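Local coordinates for signal transduction histidine-protein kinase/phosphatase mprB (Mycobacterium hassiacum, PDB 6BLK), which probably phosphorylates itself on a histidine at the expense of ATP, as the sensor kinase of a two-component system, its ATP-binding domain being described here, at residues H97-R102 against L117-V122. Residues are numbered along the deposited sequence; the frame is centred on the assembly and turned at random.
With ATP (adenosine-5'-triphosphate), chain E.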
ATOM      1  N   HIS A  97     -13.325   9.031  -0.596  1.00 38.34           N
ATOM      2  CA  HIS A  97     -13.103  10.038   0.442  1.00 40.35           C
ATOM      3  C   HIS A  97     -13.307   9.503   1.867  1.00 26.24           C
ATOM      4  O   HIS A  97     -13.033  10.224   2.840  1.00 31.11           O
ATOM      5  CB  HIS A  97     -14.050  11.236   0.221  1.00 31.74           C
ATOM      6  CG  HIS A  97     -15.492  10.901   0.433  1.00 46.11           C
ATOM      7  ND1 HIS A  97     -16.048  10.739   1.686  1.00 47.36           N
ATOM      8  CD2 HIS A  97     -16.487  10.667  -0.452  1.00 47.74           C
ATOM      9  CE1 HIS A  97     -17.327  10.425   1.562  1.00 46.18           C
ATOM     10  NE2 HIS A  97     -17.617  10.378   0.274  1.00 64.53           N
ATOM     11  N   LEU A  98     -13.825   8.291   2.035  1.00 30.89           N
ATOM     12  CA  LEU A  98     -13.817   7.650   3.341  1.00 28.08           C
ATOM     13  C   LEU A  98     -12.607   6.758   3.517  1.00 18.47           C
ATOM     14  O   LEU A  98     -12.294   6.357   4.641  1.00 20.63           O
ATOM     15  CB  LEU A  98     -15.087   6.804   3.545  1.00 32.00           C
ATOM     16  CG  LEU A  98     -16.417   7.486   3.902  1.00 45.64           C
ATOM     17  CD1 LEU A  98     -17.591   6.473   3.922  1.00 35.61           C
ATOM     18  CD2 LEU A  98     -16.297   8.194   5.248  1.00 47.12           C
ATOM     19  N   VAL A  99     -11.914   6.444   2.427  1.00 18.10           N
ATOM     20  CA  VAL A  99     -10.734   5.612   2.532  1.00 21.48           C
ATOM     21  C   VAL A  99      -9.677   6.421   3.276  1.00 18.12           C
ATOM     22  O   VAL A  99      -9.498   7.623   3.025  1.00 19.24           O
ATOM     23  CB  VAL A  99     -10.254   5.174   1.133  1.00 15.01           C
ATOM     24  CG1 VAL A  99      -8.977   4.325   1.217  1.00 23.14           C
ATOM     25  CG2 VAL A  99     -11.310   4.396   0.430  1.00 23.31           C
ATOM     26  N   PHE A 100      -8.984   5.764   4.186  1.00 21.64           N
ATOM     27  CA  PHE A 100      -7.973   6.279   5.076  1.00 20.44           C
ATOM     28  C   PHE A 100      -8.614   6.867   6.340  1.00 16.75           C
ATOM     29  O   PHE A 100      -7.875   7.213   7.250  1.00 16.61           O
ATOM     30  CB  PHE A 100      -7.022   7.301   4.407  1.00 13.16           C
ATOM     31  CG  PHE A 100      -6.423   6.826   3.112  1.00 12.07           C
ATOM     32  CD1 PHE A 100      -5.550   5.757   3.100  1.00 15.17           C
ATOM     33  CD2 PHE A 100      -6.770   7.405   1.905  1.00 18.00           C
ATOM     34  CE1 PHE A 100      -5.008   5.288   1.919  1.00 20.41           C
ATOM     35  CE2 PHE A 100      -6.225   6.948   0.718  1.00 15.71           C
ATOM     36  CZ  PHE A 100      -5.345   5.874   0.731  1.00 16.21           C
ATOM     37  N   GLU A 101      -9.943   6.933   6.456  1.00 16.68           N
ATOM     38  CA  GLU A 101     -10.591   7.310   7.716  1.00 19.78           C
ATOM     39  C   GLU A 101     -10.866   6.077   8.567  1.00 20.86           C
ATOM     40  O   GLU A 101     -11.294   5.042   8.053  1.00 16.53           O
ATOM     41  CB  GLU A 101     -11.905   8.040   7.469  1.00 19.04           C
ATOM     42  CG  GLU A 101     -11.758   9.455   6.974  1.00 34.63           C
ATOM     43  CD  GLU A 101     -11.869  10.474   8.091  1.00 55.44           C
ATOM     44  OE1 GLU A 101     -12.779  10.338   8.948  1.00 54.33           O
ATOM     45  OE2 GLU A 101     -11.036  11.407   8.112  1.00 61.25           O
ATOM     46  N   ARG A 102     -10.666   6.206   9.875  1.00 13.81           N
ATOM     47  CA  ARG A 102     -10.976   5.102  10.775  1.00 16.89           C
ATOM     48  C   ARG A 102     -12.424   4.659  10.620  1.00 16.62           C
ATOM     49  O   ARG A 102     -13.347   5.479  10.533  1.00 16.69           O
ATOM     50  CB  ARG A 102     -10.711   5.481  12.233  1.00 19.15           C
ATOM     51  CG  ARG A 102      -9.219   5.510  12.577  1.00 16.21           C
ATOM     52  CD  ARG A 102      -8.982   5.861  14.042  1.00 27.30           C
ATOM     53  NE  ARG A 102      -9.637   7.125  14.313  1.00 33.03           N
ATOM     54  CZ  ARG A 102      -9.079   8.313  14.096  1.00 31.79           C
ATOM     55  NH1 ARG A 102      -7.832   8.399  13.641  1.00 27.99           N
ATOM     56  NH2 ARG A 102      -9.776   9.410  14.325  1.00 20.39           N
ATOM     57  N   LEU A 117      -8.854   0.122  10.935  1.00 14.32           N
ATOM     58  CA  LEU A 117      -7.815   1.015  11.393  1.00 11.86           C
ATOM     59  C   LEU A 117      -6.576   1.018  10.514  1.00 12.63           C
ATOM     60  O   LEU A 117      -5.799   1.970  10.605  1.00 12.72           O
ATOM     61  CB  LEU A 117      -7.413   0.633  12.818  1.00 14.80           C
ATOM     62  CG  LEU A 117      -8.576   0.680  13.830  1.00 19.80           C
ATOM     63  CD1 LEU A 117      -8.228  -0.080  15.084  1.00 20.57           C
ATOM     64  CD2 LEU A 117      -8.925   2.106  14.183  1.00 22.57           C
ATOM     65  N   GLY A 118      -6.401   0.019   9.641  1.00 12.85           N
ATOM     66  CA  GLY A 118      -5.139  -0.159   8.931  1.00 13.42           C
ATOM     67  C   GLY A 118      -4.795   1.008   8.026  1.00 12.58           C
ATOM     68  O   GLY A 118      -3.638   1.440   7.966  1.00 15.33           O
ATOM     69  N   LEU A 119      -5.764   1.512   7.282  1.00 11.30           N
ATOM     70  CA  LEU A 119      -5.451   2.555   6.314  1.00 12.94           C
ATOM     71  C   LEU A 119      -5.332   3.921   6.970  1.00 10.66           C
ATOM     72  O   LEU A 119      -4.578   4.760   6.493  1.00 10.91           O
ATOM     73  CB  LEU A 119      -6.490   2.594   5.219  1.00  8.28           C
ATOM     74  CG  LEU A 119      -6.355   1.458   4.196  1.00 15.14           C
ATOM     75  CD1 LEU A 119      -7.520   1.496   3.224  1.00 19.22           C
ATOM     76  CD2 LEU A 119      -5.084   1.501   3.415  1.00 14.06           C
ATOM     77  N   ALA A 120      -6.051   4.171   8.058  1.00  7.51           N
ATOM     78  CA  ALA A 120      -5.765   5.378   8.846  1.00 10.70           C
ATOM     79  C   ALA A 120      -4.309   5.421   9.314  1.00 10.13           C
ATOM     80  O   ALA A 120      -3.681   6.489   9.327  1.00 10.69           O
ATOM     81  CB  ALA A 120      -6.716   5.454  10.040  1.00 12.66           C
ATOM     82  N   ILE A 121      -3.758   4.281   9.728  1.00 12.51           N
ATOM     83  CA  ILE A 121      -2.350   4.201  10.107  1.00 11.63           C
ATOM     84  C   ILE A 121      -1.463   4.502   8.908  1.00 10.66           C
ATOM     85  O   ILE A 121      -0.459   5.200   9.027  1.00 11.89           O
ATOM     86  CB  ILE A 121      -2.044   2.818  10.703  1.00 12.01           C
ATOM     87  CG1 ILE A 121      -2.779   2.666  12.038  1.00 22.53           C
ATOM     88  CG2 ILE A 121      -0.552   2.549  10.843  1.00 19.34           C
ATOM     89  CD1 ILE A 121      -2.403   3.669  13.105  1.00 30.74           C
ATOM     90  N   VAL A 122      -1.805   3.962   7.745  1.00  9.99           N
ATOM     91  CA  VAL A 122      -1.037   4.211   6.528  1.00 12.64           C
ATOM     92  C   VAL A 122      -0.952   5.713   6.252  1.00 14.77           C
ATOM     93  O   VAL A 122       0.123   6.238   5.957  1.00 11.33           O
ATOM     94  CB  VAL A 122      -1.652   3.466   5.325  1.00 16.30           C
ATOM     95  CG1 VAL A 122      -0.989   3.877   4.048  1.00 13.04           C
ATOM     96  CG2 VAL A 122      -1.524   1.992   5.513  1.00 11.12           C
TER
HETATM   97  PG  ATP E 501      -7.760  -3.540   9.669  1.00 16.53           P
HETATM   98  O1G ATP E 501      -6.935  -3.084   8.480  1.00 13.19           O
HETATM   99  O2G ATP E 501      -7.925  -2.558  10.839  1.00 14.41           O
HETATM  100  O3G ATP E 501      -7.469  -4.961  10.124  1.00 19.04           O
HETATM  101  PB  ATP E 501      -9.788  -3.356   7.565  1.00 14.36           P
HETATM  102  O1B ATP E 501     -11.281  -3.633   7.546  1.00 19.29           O
HETATM  103  O2B ATP E 501      -8.844  -4.146   6.725  1.00 11.83           O
HETATM  104  O3B ATP E 501      -9.282  -3.620   9.095  1.00 13.25           O
HETATM  105  PA  ATP E 501      -8.670  -0.924   6.362  1.00 11.69           P
HETATM  106  O1A ATP E 501      -8.501   0.463   6.975  1.00 15.25           O
HETATM  107  O2A ATP E 501      -7.425  -1.690   5.992  1.00 13.53           O
HETATM  108  O3A ATP E 501      -9.611  -1.739   7.419  1.00 12.75           O
HETATM  109  O5' ATP E 501      -9.661  -0.781   5.153  1.00 14.45           O
HETATM  110  C5' ATP E 501     -10.905  -0.123   5.315  1.00 20.96           C
HETATM  111  C4' ATP E 501     -11.931  -0.797   4.411  1.00 19.14           C
HETATM  112  O4' ATP E 501     -11.619  -0.407   3.069  1.00 18.42           O
HETATM  113  C3' ATP E 501     -11.980  -2.329   4.404  1.00 20.17           C
HETATM  114  O3' ATP E 501     -12.825  -2.857   5.450  1.00 14.50           O
HETATM  115  C2' ATP E 501     -12.551  -2.587   3.022  1.00 17.20           C
HETATM  116  O2' ATP E 501     -13.977  -2.390   2.989  1.00 16.87           O
HETATM  117  C1' ATP E 501     -11.938  -1.480   2.193  1.00 20.14           C
HETATM  118  N9  ATP E 501     -10.684  -1.868   1.522  1.00 15.30           N
HETATM  119  C8  ATP E 501      -9.396  -1.514   1.856  1.00 15.99           C
HETATM  120  N7  ATP E 501      -8.517  -2.037   0.954  1.00 13.76           N
HETATM  121  C5  ATP E 501      -9.254  -2.717   0.048  1.00 12.87           C
HETATM  122  C6  ATP E 501      -8.922  -3.451  -1.153  1.00 19.30           C
HETATM  123  N6  ATP E 501      -7.634  -3.587  -1.499  1.00 15.23           N
HETATM  124  N1  ATP E 501      -9.926  -3.993  -1.841  1.00 17.54           N
HETATM  125  C2  ATP E 501     -11.211  -3.862  -1.464  1.00 15.01           C
HETATM  126  N3  ATP E 501     -11.592  -3.177  -0.377  1.00 18.56           N
HETATM  127  C4  ATP E 501     -10.655  -2.586   0.399  1.00 18.46           C
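With CG anti to its carbonyl carbon (chi1 -51°), Phe100 lays its ring beside Leu119, while Val99, whose CG1 is anti to the backbone N (chi1 178°), reaches the same leucine with that methyl. CD1 at the rim of the Phe100 ring lies 3.9 Å from Leu119 CB, and Leu119 O sits at the ring edge, in its plane, 3.7 Å from Phe100 CD1. Val99 CG1 covers one face of this ring, over its centre, and also meets Leu119 CD1 at 3.8 Å. Phe100 occupies the third position of a type II turn closed by the bond from Glu101 N to Leu98 O. Phe100 O is turned toward the helix, where it lies 3.2 Å from Ala120 CA in a CA-H...O contact. Further along, Arg102 contributes only its aliphatic part: CG rests 3.6 Å from Ala120 CB, and CG and CD both touch Leu117 CD2. Leu133 of strand 132-137 adds to the packing round Phe100, and Asn57 of helix 44-60 touches Leu119. The N-terminal end of helix 118-128 faces the triphosphate, and Leu119 packs between it and Val99 and Phe100. Leu117 N donates a nearly straight bond to O2G of ATP (2.8 Å), and Leu119 N another to O1A (2.9 Å), whereas Gly118 N adds weak bonds to the gamma-phosphate. Phosphate binding by a glycine-rich loop and the helix start after it is characteristic of the GHKL ATPase fold. The segments thus meet through apolar and CA-H...O contacts; separately, N-H groups at the helix start bind the phosphates.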